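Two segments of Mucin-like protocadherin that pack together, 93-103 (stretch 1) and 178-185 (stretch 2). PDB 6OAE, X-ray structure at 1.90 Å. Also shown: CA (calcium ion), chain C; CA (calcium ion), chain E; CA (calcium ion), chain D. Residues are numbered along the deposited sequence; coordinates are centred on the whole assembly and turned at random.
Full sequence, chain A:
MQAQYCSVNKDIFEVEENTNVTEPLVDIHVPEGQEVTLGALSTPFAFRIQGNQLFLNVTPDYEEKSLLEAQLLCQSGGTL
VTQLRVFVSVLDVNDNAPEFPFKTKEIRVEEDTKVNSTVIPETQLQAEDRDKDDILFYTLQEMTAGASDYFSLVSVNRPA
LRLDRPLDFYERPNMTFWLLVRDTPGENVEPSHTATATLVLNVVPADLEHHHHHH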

# COMPACT_ATOMS: atom_id res chain seq x y z
N VAL A 93 -2.05 4.45 5.57
CA VAL A 93 -1.24 3.80 6.63
C VAL A 93 -0.52 2.62 5.96
O VAL A 93 -1.08 2.03 4.99
CB VAL A 93 -2.15 3.37 7.80
CG1 VAL A 93 -1.47 2.38 8.75
CG2 VAL A 93 -2.68 4.59 8.56
N ASN A 94 0.68 2.30 6.42
CA ASN A 94 1.41 1.09 5.97
C ASN A 94 0.73 -0.11 6.65
O ASN A 94 1.22 -0.55 7.71
CB ASN A 94 2.92 1.21 6.24
CG ASN A 94 3.68 -0.01 5.77
OD1 ASN A 94 3.11 -0.84 5.08
ND2 ASN A 94 4.95 -0.12 6.15
N ASP A 95 -0.37 -0.61 6.07
CA ASP A 95 -1.22 -1.66 6.70
C ASP A 95 -1.21 -2.96 5.87
O ASP A 95 -1.95 -3.89 6.25
CB ASP A 95 -2.64 -1.13 6.96
CG ASP A 95 -3.45 -0.72 5.74
OD1 ASP A 95 -2.85 -0.38 4.71
OD2 ASP A 95 -4.73 -0.73 5.84
N ASN A 96 -0.41 -3.03 4.80
CA ASN A 96 -0.28 -4.20 3.90
C ASN A 96 1.18 -4.64 3.86
O ASN A 96 2.08 -3.77 3.88
CB ASN A 96 -0.83 -3.89 2.51
CG ASN A 96 -2.34 -3.72 2.53
OD1 ASN A 96 -3.08 -4.69 2.47
ND2 ASN A 96 -2.80 -2.49 2.61
N ALA A 97 1.41 -5.95 3.83
CA ALA A 97 2.76 -6.55 3.75
C ALA A 97 3.08 -6.79 2.28
O ALA A 97 2.19 -7.09 1.48
CB ALA A 97 2.85 -7.81 4.57
N PRO A 98 4.36 -6.65 1.86
CA PRO A 98 4.73 -7.03 0.50
C PRO A 98 4.66 -8.56 0.43
O PRO A 98 4.87 -9.23 1.43
CB PRO A 98 6.15 -6.47 0.31
CG PRO A 98 6.70 -6.39 1.74
CD PRO A 98 5.49 -6.12 2.62
N GLU A 99 4.33 -9.07 -0.75
CA GLU A 99 4.19 -10.52 -1.00
C GLU A 99 4.91 -10.85 -2.29
O GLU A 99 4.68 -10.14 -3.28
CB GLU A 99 2.72 -10.90 -1.10
CG GLU A 99 1.98 -10.78 0.21
CD GLU A 99 0.47 -10.86 0.07
OE1 GLU A 99 0.00 -11.36 -0.97
OE2 GLU A 99 -0.23 -10.43 1.00
N PHE A 100 5.75 -11.87 -2.26
CA PHE A 100 6.35 -12.47 -3.47
C PHE A 100 5.31 -13.41 -4.06
O PHE A 100 4.58 -14.04 -3.29
CB PHE A 100 7.60 -13.26 -3.15
CG PHE A 100 8.80 -12.44 -2.77
CD1 PHE A 100 9.44 -11.65 -3.72
CD2 PHE A 100 9.32 -12.50 -1.48
CE1 PHE A 100 10.57 -10.92 -3.38
CE2 PHE A 100 10.45 -11.76 -1.14
CZ PHE A 100 11.07 -10.98 -2.09
N PRO A 101 5.19 -13.52 -5.40
CA PRO A 101 4.34 -14.56 -6.01
C PRO A 101 4.94 -15.99 -6.04
O PRO A 101 4.38 -16.85 -6.71
CB PRO A 101 4.12 -13.97 -7.41
CG PRO A 101 5.43 -13.25 -7.72
CD PRO A 101 5.78 -12.60 -6.39
N PHE A 102 6.04 -16.24 -5.32
CA PHE A 102 6.70 -17.56 -5.17
C PHE A 102 7.30 -17.68 -3.77
O PHE A 102 7.57 -16.61 -3.13
CB PHE A 102 7.80 -17.74 -6.23
CG PHE A 102 8.88 -16.69 -6.16
CD1 PHE A 102 8.70 -15.44 -6.74
CD2 PHE A 102 10.07 -16.94 -5.49
CE1 PHE A 102 9.68 -14.46 -6.66
CE2 PHE A 102 11.05 -15.96 -5.42
CZ PHE A 102 10.86 -14.73 -6.00
N LYS A 103 7.55 -18.91 -3.32
CA LYS A 103 8.20 -19.22 -2.02
C LYS A 103 9.67 -19.60 -2.27
O LYS A 103 10.56 -18.99 -1.67
CB LYS A 103 7.49 -20.37 -1.31
CG LYS A 103 6.03 -20.13 -0.97
CD LYS A 103 5.31 -21.43 -0.56
CE LYS A 103 3.81 -21.24 -0.41
NZ LYS A 103 3.51 -20.33 0.71
N TRP A 178 18.61 -16.33 -0.05
CA TRP A 178 17.39 -15.73 0.55
C TRP A 178 17.20 -14.38 -0.14
O TRP A 178 18.18 -13.59 -0.18
CB TRP A 178 17.50 -15.55 2.06
CG TRP A 178 17.29 -16.79 2.85
CD1 TRP A 178 16.12 -17.50 2.97
CD2 TRP A 178 18.26 -17.45 3.69
NE1 TRP A 178 16.31 -18.57 3.81
CE2 TRP A 178 17.61 -18.57 4.26
CE3 TRP A 178 19.61 -17.22 3.99
CZ2 TRP A 178 18.28 -19.44 5.13
CZ3 TRP A 178 20.26 -18.08 4.84
CH2 TRP A 178 19.61 -19.18 5.41
N LEU A 179 16.02 -14.15 -0.67
CA LEU A 179 15.59 -12.84 -1.18
C LEU A 179 14.62 -12.26 -0.17
O LEU A 179 13.59 -12.90 0.08
CB LEU A 179 14.94 -13.02 -2.55
CG LEU A 179 14.52 -11.72 -3.24
CD1 LEU A 179 15.70 -10.80 -3.50
CD2 LEU A 179 13.81 -12.05 -4.52
N LEU A 180 14.96 -11.11 0.42
CA LEU A 180 14.10 -10.40 1.40
C LEU A 180 13.53 -9.17 0.73
O LEU A 180 14.23 -8.54 -0.07
CB LEU A 180 14.91 -9.97 2.62
CG LEU A 180 15.79 -11.03 3.25
CD1 LEU A 180 16.51 -10.45 4.46
CD2 LEU A 180 14.99 -12.24 3.64
N VAL A 181 12.30 -8.82 1.08
CA VAL A 181 11.75 -7.51 0.64
C VAL A 181 11.13 -6.88 1.88
O VAL A 181 10.54 -7.63 2.68
CB VAL A 181 10.75 -7.66 -0.52
CG1 VAL A 181 9.52 -8.47 -0.14
CG2 VAL A 181 10.37 -6.30 -1.07
N ARG A 182 11.29 -5.57 2.04
CA ARG A 182 10.59 -4.80 3.09
C ARG A 182 9.97 -3.58 2.42
O ARG A 182 10.45 -3.19 1.32
CB ARG A 182 11.52 -4.46 4.27
CG ARG A 182 12.70 -3.58 3.90
CD ARG A 182 13.52 -3.03 5.07
NE ARG A 182 14.51 -2.10 4.53
CZ ARG A 182 15.71 -2.43 4.04
NH1 ARG A 182 16.15 -3.68 4.03
NH2 ARG A 182 16.50 -1.48 3.58
N ASP A 183 8.96 -2.99 3.06
CA ASP A 183 8.20 -1.84 2.50
C ASP A 183 8.64 -0.52 3.16
O ASP A 183 7.90 0.44 3.05
CB ASP A 183 6.70 -2.08 2.61
CG ASP A 183 6.19 -2.37 4.01
OD1 ASP A 183 6.98 -2.27 5.00
OD2 ASP A 183 5.00 -2.70 4.10
N THR A 184 9.80 -0.50 3.83
CA THR A 184 10.38 0.70 4.47
C THR A 184 11.87 0.77 4.16
O THR A 184 12.53 -0.26 4.04
CB THR A 184 10.13 0.71 5.99
OG1 THR A 184 10.80 -0.42 6.58
CG2 THR A 184 8.66 0.71 6.31
N PRO A 185 12.46 1.97 4.03
CA PRO A 185 13.90 2.07 3.83
C PRO A 185 14.68 1.50 5.03
O PRO A 185 15.70 0.91 4.81
CB PRO A 185 14.18 3.57 3.71
CG PRO A 185 12.85 4.24 3.57
CD PRO A 185 11.79 3.28 4.05
CA CA C . -2.61 1.42 3.31
CA CA E . 3.11 -1.93 2.98
CA CA D . -6.10 -0.40 4.13
O HOH W 1 -7.80 -1.14 5.67

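The two stretches are joined by a shared calcium ion at one end and a run of apolar side-chain packing at the other, two contacts of different chemistry that together bury 439 Å². Their end-to-end directions differ by 170°, so they run nearly antiparallel, and Asn94 meets Asp183 while Phe100 and Phe102 reach Leu179.

The calcium of chain E provides the polar link. The chain E calcium is bound by Asn94 OD1 at 2.4 Å, the backbone Asn96 O at 2.3 Å and Asp183 OD2 at 2.3 Å, with further ligands elsewhere in the structure. The shared ion explains why Asn94 OD1 and Asp183 OD2 lie 2.8 Å apart without a hydrogen bond: both are oxygens directed at the same cation. An amide suits position 94 because its two ends do different work. While Asn94 OD1 binds the metal, Asn94 ND2 donates a hydrogen bond to Asp183 OD1 at 3.2 Å, with an N-H...acceptor angle of 165°. Asp183, buried and with chi1 at 56° (p), supplies a negative charge next to the cation; its OD2 binds the calcium, and its OD1 accepts the hydrogen bond from Asn94 ND2.

Pro98 marks the change to apolar contact. Pro98 CD lies 3.8 Å from Asp183 OD2, and Pro98 CB packs 3.9 Å from Val181 CG1; the residue is buried, its CA-to-CB points toward stretch 2, and that stretch covers 72 Å² of it. Along the strand, CA-to-CB points toward stretch 1 at Leu179 and Val181 but away at Leu180 and Arg182, the alternation expected of an extended chain. Leu179 and Val181 are buried and apolar, so their branched side chains can pack on the large Phe100 ring without leaving a polar side-chain group unpaired. Phe100, chi1 -72° (m), spans the two inward residues: Phe100 CZ lies 3.5 Å from Val181 CG1 and Phe100 CE1 3.6 Å from Leu179 CD2. Phe102 starts sideways, yet the end of its side chain comes nearer, and Leu179 CD2 sits at the ring edge, 4.3 Å from Phe102 CZ.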